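Local coordinates for uncharacterized protein (Bacteroides uniformis, PDB 4IYK) that is of unknown function but probably binds carbohydrate, pairing a transthyretin-like N-terminal domain with an E-set-like C-terminal one, at residues Tyr106-Val114 / Phe199-Val210. Numbering follows the deposited sequence.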
ATOM      1  N   TYR A 106       9.035  -3.397  -1.726  1.00 33.10           N
ATOM      2  CA  TYR A 106      10.127  -3.618  -0.772  1.00 33.19           C
ATOM      3  C   TYR A 106       9.842  -4.864   0.056  1.00 35.29           C
ATOM      4  O   TYR A 106      10.732  -5.660   0.324  1.00 36.30           O
ATOM      5  CB  TYR A 106      10.315  -2.383   0.132  1.00 35.74           C
ATOM      6  CG  TYR A 106      10.656  -1.125  -0.636  1.00 37.96           C
ATOM      7  CD1 TYR A 106      11.706  -1.108  -1.556  1.00 41.19           C
ATOM      8  CD2 TYR A 106       9.943   0.054  -0.436  1.00 38.26           C
ATOM      9  CE1 TYR A 106      12.016   0.039  -2.278  1.00 42.21           C
ATOM     10  CE2 TYR A 106      10.244   1.211  -1.153  1.00 39.93           C
ATOM     11  CZ  TYR A 106      11.285   1.197  -2.075  1.00 46.70           C
ATOM     12  OH  TYR A 106      11.600   2.323  -2.795  1.00 41.71           O
ATOM     13  N   ILE A 107       8.571  -5.048   0.424  1.00 31.50           N
ATOM     14  CA  ILE A 107       8.093  -6.165   1.227  1.00 31.73           C
ATOM     15  C   ILE A 107       6.793  -6.723   0.640  1.00 34.77           C
ATOM     16  O   ILE A 107       5.906  -5.952   0.268  1.00 31.09           O
ATOM     17  CB  ILE A 107       7.864  -5.691   2.712  1.00 33.58           C
ATOM     18  CG1 ILE A 107       9.200  -5.287   3.394  1.00 35.04           C
ATOM     19  CG2 ILE A 107       7.079  -6.747   3.548  1.00 31.38           C
ATOM     20  CD1 ILE A 107       9.044  -4.664   4.743  1.00 36.65           C
ATOM     21  N   ARG A 108       6.650  -8.068   0.668  1.00 32.50           N
ATOM     22  CA  ARG A 108       5.406  -8.761   0.324  1.00 31.19           C
ATOM     23  C   ARG A 108       4.813  -9.332   1.607  1.00 34.91           C
ATOM     24  O   ARG A 108       5.535  -9.992   2.351  1.00 35.25           O
ATOM     25  CB  ARG A 108       5.671  -9.896  -0.686  1.00 33.16           C
ATOM     26  CG  ARG A 108       6.043  -9.442  -2.071  1.00 38.60           C
ATOM     27  CD  ARG A 108       6.319 -10.622  -3.010  1.00 43.08           C
ATOM     28  NE  ARG A 108       6.755 -10.099  -4.304  1.00 40.32           N
ATOM     29  CZ  ARG A 108       8.006 -10.012  -4.723  1.00 51.12           C
ATOM     30  NH1 ARG A 108       8.993 -10.552  -4.015  1.00 46.01           N
ATOM     31  NH2 ARG A 108       8.280  -9.443  -5.892  1.00 45.20           N
ATOM     32  N   VAL A 109       3.524  -9.081   1.897  1.00 32.11           N
ATOM     33  CA  VAL A 109       2.900  -9.685   3.081  1.00 31.00           C
ATOM     34  C   VAL A 109       2.385 -11.056   2.654  1.00 35.91           C
ATOM     35  O   VAL A 109       1.609 -11.144   1.703  1.00 33.44           O
ATOM     36  CB  VAL A 109       1.806  -8.828   3.741  1.00 31.55           C
ATOM     37  CG1 VAL A 109       1.227  -9.543   4.950  1.00 31.12           C
ATOM     38  CG2 VAL A 109       2.346  -7.461   4.140  1.00 30.94           C
ATOM     39  N   LYS A 110       2.831 -12.113   3.335  1.00 35.07           N
ATOM     40  CA  LYS A 110       2.444 -13.470   2.961  1.00 36.06           C
ATOM     41  C   LYS A 110       1.475 -14.109   3.945  1.00 41.86           C
ATOM     42  O   LYS A 110       1.572 -13.906   5.161  1.00 40.76           O
ATOM     43  CB  LYS A 110       3.677 -14.378   2.798  1.00 37.51           C
ATOM     44  CG  LYS A 110       4.742 -13.851   1.820  1.00 43.81           C
ATOM     45  CD  LYS A 110       4.216 -13.565   0.393  1.00 54.61           C
ATOM     46  CE  LYS A 110       3.981 -14.793  -0.463  1.00 66.98           C
ATOM     47  NZ  LYS A 110       3.446 -14.426  -1.802  1.00 76.05           N
ATOM     48  N   SER A 111       0.579 -14.954   3.387  1.00 38.94           N
ATOM     49  CA  SER A 111      -0.463 -15.687   4.104  1.00 39.04           C
ATOM     50  C   SER A 111      -1.202 -14.761   5.112  1.00 39.98           C
ATOM     51  O   SER A 111      -1.315 -15.131   6.282  1.00 39.87           O
ATOM     52  CB  SER A 111       0.150 -16.899   4.804  1.00 44.58           C
ATOM     53  OG  SER A 111       0.756 -17.751   3.849  1.00 57.33           O
ATOM     54  N   PRO A 112      -1.633 -13.529   4.732  1.00 35.06           N
ATOM     55  CA  PRO A 112      -2.286 -12.670   5.722  1.00 34.04           C
ATOM     56  C   PRO A 112      -3.635 -13.237   6.161  1.00 39.38           C
ATOM     57  O   PRO A 112      -4.395 -13.761   5.339  1.00 39.08           O
ATOM     58  CB  PRO A 112      -2.444 -11.343   4.976  1.00 34.29           C
ATOM     59  CG  PRO A 112      -2.560 -11.725   3.564  1.00 38.22           C
ATOM     60  CD  PRO A 112      -1.608 -12.868   3.408  1.00 35.19           C
ATOM     61  N   LYS A 113      -3.900 -13.164   7.466  1.00 36.62           N
ATOM     62  CA  LYS A 113      -5.145 -13.609   8.089  1.00 36.70           C
ATOM     63  C   LYS A 113      -5.532 -12.597   9.161  1.00 37.62           C
ATOM     64  O   LYS A 113      -4.699 -12.294  10.004  1.00 37.12           O
ATOM     65  CB  LYS A 113      -4.936 -15.008   8.696  1.00 41.32           C
ATOM     66  CG  LYS A 113      -6.167 -15.886   8.783  1.00 59.82           C
ATOM     67  CD  LYS A 113      -5.789 -17.223   9.426  1.00 74.21           C
ATOM     68  CE  LYS A 113      -6.962 -18.154   9.640  1.00 92.22           C
ATOM     69  NZ  LYS A 113      -6.577 -19.365  10.422  1.00102.94           N
ATOM     70  N   VAL A 114      -6.765 -12.043   9.111  1.00 32.65           N
ATOM     71  CA  VAL A 114      -7.246 -11.103  10.134  1.00 31.04           C
ATOM     72  C   VAL A 114      -8.593 -11.635  10.631  1.00 35.32           C
ATOM     73  O   VAL A 114      -9.531 -11.776   9.839  1.00 34.83           O
ATOM     74  CB  VAL A 114      -7.336  -9.611   9.691  1.00 31.37           C
ATOM     75  CG1 VAL A 114      -7.687  -8.711  10.878  1.00 29.73           C
ATOM     76  CG2 VAL A 114      -6.041  -9.131   9.031  1.00 30.39           C
ATOM     77  N   PHE A 199      -9.725  -3.673   8.405  1.00 22.33           N
ATOM     78  CA  PHE A 199      -8.417  -3.921   9.022  1.00 22.31           C
ATOM     79  C   PHE A 199      -7.417  -4.211   7.925  1.00 26.85           C
ATOM     80  O   PHE A 199      -7.753  -4.859   6.926  1.00 26.53           O
ATOM     81  CB  PHE A 199      -8.498  -5.074  10.048  1.00 24.13           C
ATOM     82  CG  PHE A 199      -9.456  -4.785  11.177  1.00 25.19           C
ATOM     83  CD1 PHE A 199      -9.021  -4.135  12.333  1.00 27.62           C
ATOM     84  CD2 PHE A 199     -10.809  -5.080  11.056  1.00 26.06           C
ATOM     85  CE1 PHE A 199      -9.923  -3.808  13.357  1.00 27.46           C
ATOM     86  CE2 PHE A 199     -11.707  -4.767  12.084  1.00 28.29           C
ATOM     87  CZ  PHE A 199     -11.263  -4.121  13.222  1.00 26.16           C
ATOM     88  N   ARG A 200      -6.216  -3.678   8.073  1.00 23.77           N
ATOM     89  CA  ARG A 200      -5.194  -3.843   7.042  1.00 23.11           C
ATOM     90  C   ARG A 200      -3.813  -3.995   7.649  1.00 25.16           C
ATOM     91  O   ARG A 200      -3.321  -3.110   8.362  1.00 24.34           O
ATOM     92  CB  ARG A 200      -5.228  -2.645   6.078  1.00 22.70           C
ATOM     93  CG  ARG A 200      -4.553  -2.881   4.720  1.00 22.90           C
ATOM     94  CD  ARG A 200      -4.524  -1.562   3.963  1.00 24.15           C
ATOM     95  NE  ARG A 200      -4.199  -1.719   2.538  1.00 24.00           N
ATOM     96  CZ  ARG A 200      -3.926  -0.706   1.717  1.00 31.16           C
ATOM     97  NH1 ARG A 200      -3.943   0.537   2.162  1.00 21.04           N
ATOM     98  NH2 ARG A 200      -3.641  -0.933   0.445  1.00 22.27           N
ATOM     99  N   ILE A 201      -3.179  -5.133   7.369  1.00 21.24           N
ATOM    100  CA  ILE A 201      -1.803  -5.384   7.812  1.00 21.21           C
ATOM    101  C   ILE A 201      -0.883  -4.521   6.947  1.00 27.15           C
ATOM    102  O   ILE A 201      -0.992  -4.595   5.726  1.00 28.22           O
ATOM    103  CB  ILE A 201      -1.414  -6.883   7.661  1.00 23.01           C
ATOM    104  CG1 ILE A 201      -2.271  -7.790   8.546  1.00 23.23           C
ATOM    105  CG2 ILE A 201       0.128  -7.103   7.914  1.00 24.55           C
ATOM    106  CD1 ILE A 201      -2.368  -9.254   8.035  1.00 24.28           C
ATOM    107  N   GLY A 202       0.012  -3.771   7.581  1.00 24.79           N
ATOM    108  CA  GLY A 202       1.037  -2.980   6.922  1.00 25.64           C
ATOM    109  C   GLY A 202       2.439  -3.352   7.396  1.00 29.90           C
ATOM    110  O   GLY A 202       2.634  -3.728   8.555  1.00 28.86           O
ATOM    111  N   ALA A 203       3.430  -3.224   6.517  1.00 27.43           N
ATOM    112  CA  ALA A 203       4.834  -3.476   6.849  1.00 29.38           C
ATOM    113  C   ALA A 203       5.682  -2.421   6.196  1.00 31.12           C
ATOM    114  O   ALA A 203       5.592  -2.224   4.986  1.00 29.23           O
ATOM    115  CB  ALA A 203       5.274  -4.868   6.405  1.00 31.06           C
ATOM    116  N   LEU A 204       6.454  -1.699   7.020  1.00 29.60           N
ATOM    117  CA  LEU A 204       7.329  -0.613   6.599  1.00 29.86           C
ATOM    118  C   LEU A 204       8.782  -1.102   6.530  1.00 34.87           C
ATOM    119  O   LEU A 204       9.378  -1.493   7.539  1.00 36.01           O
ATOM    120  CB  LEU A 204       7.191   0.618   7.537  1.00 28.91           C
ATOM    121  CG  LEU A 204       7.997   1.883   7.124  1.00 33.19           C
ATOM    122  CD1 LEU A 204       7.493   2.463   5.798  1.00 31.40           C
ATOM    123  CD2 LEU A 204       7.965   2.962   8.249  1.00 34.11           C
ATOM    124  N   ALA A 205       9.352  -1.061   5.330  1.00 32.12           N
ATOM    125  CA  ALA A 205      10.749  -1.467   5.104  1.00 33.20           C
ATOM    126  C   ALA A 205      11.727  -0.341   5.424  1.00 39.95           C
ATOM    127  O   ALA A 205      11.335   0.813   5.534  1.00 39.01           O
ATOM    128  CB  ALA A 205      10.938  -1.903   3.656  1.00 33.20           C
ATOM    129  N   ASP A 206      13.008  -0.700   5.508  1.00 40.09           N
ATOM    130  CA  ASP A 206      14.169   0.167   5.656  1.00 41.61           C
ATOM    131  C   ASP A 206      15.080  -0.170   4.454  1.00 48.14           C
ATOM    132  O   ASP A 206      15.502  -1.324   4.308  1.00 46.44           O
ATOM    133  CB  ASP A 206      14.805  -0.068   7.034  1.00 44.69           C
ATOM    134  CG  ASP A 206      16.123   0.648   7.269  1.00 61.20           C
ATOM    135  OD1 ASP A 206      16.284   1.787   6.768  1.00 63.21           O
ATOM    136  OD2 ASP A 206      16.978   0.083   7.972  1.00 65.48           O
ATOM    137  N   VAL A 207      15.229   0.807   3.505  1.00 47.67           N
ATOM    138  CA  VAL A 207      15.920   0.709   2.207  1.00 49.34           C
ATOM    139  C   VAL A 207      16.699   2.013   1.896  1.00 54.86           C
ATOM    140  O   VAL A 207      16.210   3.107   2.206  1.00 52.55           O
ATOM    141  CB  VAL A 207      14.889   0.424   1.051  1.00 52.12           C
ATOM    142  CG1 VAL A 207      15.586   0.063  -0.267  1.00 53.37           C
ATOM    143  CG2 VAL A 207      13.858  -0.642   1.426  1.00 49.91           C
ATOM    144  N   SER A 208      17.878   1.909   1.229  1.00 54.23           N
ATOM    145  CA  SER A 208      18.657   3.090   0.857  1.00 55.50           C
ATOM    146  C   SER A 208      18.542   3.509  -0.611  1.00 59.50           C
ATOM    147  O   SER A 208      18.337   2.670  -1.481  1.00 59.98           O
ATOM    148  CB  SER A 208      20.122   2.847   1.134  1.00 62.99           C
ATOM    149  OG  SER A 208      20.795   2.787  -0.110  1.00 72.19           O
ATOM    150  N   GLY A 209      18.837   4.782  -0.881  1.00 56.80           N
ATOM    151  CA  GLY A 209      18.892   5.347  -2.234  1.00 55.79           C
ATOM    152  C   GLY A 209      17.538   5.598  -2.857  1.00 53.89           C
ATOM    153  O   GLY A 209      17.441   6.203  -3.928  1.00 49.30           O
ATOM    154  N   VAL A 210      16.472   5.193  -2.137  1.00 49.80           N
ATOM    155  CA  VAL A 210      15.119   5.220  -2.643  1.00 48.23           C
ATOM    156  C   VAL A 210      14.284   6.317  -2.008  1.00 52.16           C
ATOM    157  O   VAL A 210      13.064   6.325  -2.172  1.00 50.71           O
ATOM    158  CB  VAL A 210      14.478   3.814  -2.490  1.00 50.88           C
ATOM    159  CG1 VAL A 210      15.375   2.737  -3.126  1.00 51.62           C
ATOM    160  CG2 VAL A 210      14.199   3.485  -1.025  1.00 49.90           C
TER
HETATM  161  O   HOH W   1      10.868   4.772  -1.956  1.00 35.66           O
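Tyr106, Ile107, Val109, Pro112 and Val114 meet Phe199, Ile201, Ala203, Ala205, Val207 and Val210 in an apolar contact between two facing sheets, strand 107-117 being an outermost strand of one and strand 196-206 lying within the other. No hydrogen bond links the segments directly, and the axes of 107-110 and 199-206 stay 8.0 Å apart at 149°, as expected for layers meeting through side chains. Ile107 CD1 comes within 3.5 Å of Ala205 CB, while Ile107 CG2 rests on Ala203 CB. Further along, Ile201 CG2 meets Val109 CG1, and Ile201 CD1 reaches Pro112 CB (3.7 Å) and Val114 CG2 (3.8 Å), so that Ile201 touches both sides of the corner at Ser111. Two antiparallel sheets closed over such a core form a beta sandwich, consistent with the immunoglobulin-like E-set assignment of this domain. Where strand 196-206 ends, Val207 CG2 sits over one face of the Tyr106 ring, toward its rim, in a CH-pi contact 4.1 Å from the centroid and 26° off the normal. With CG anti to the carbonyl carbon (chi1 -60°), the ring extends to Val210, whose CB lies 3.3 Å from Tyr106 OH. Tyr106 OH and a water lie 2.7 Å apart in a hydrogen bond, and the same water is also hydrogen-bonded to Val210 O, bridging to the loop after strand 196-206. An alanine in place of Tyr106 would probably leave Val207 CG2 without its aromatic cover and the water without its hydroxyl partner. Tyr83 meets the same ring edge-to-face, and Ile107 also touches Leu127 of strand 120-129 and Leu136 of strand 135-144.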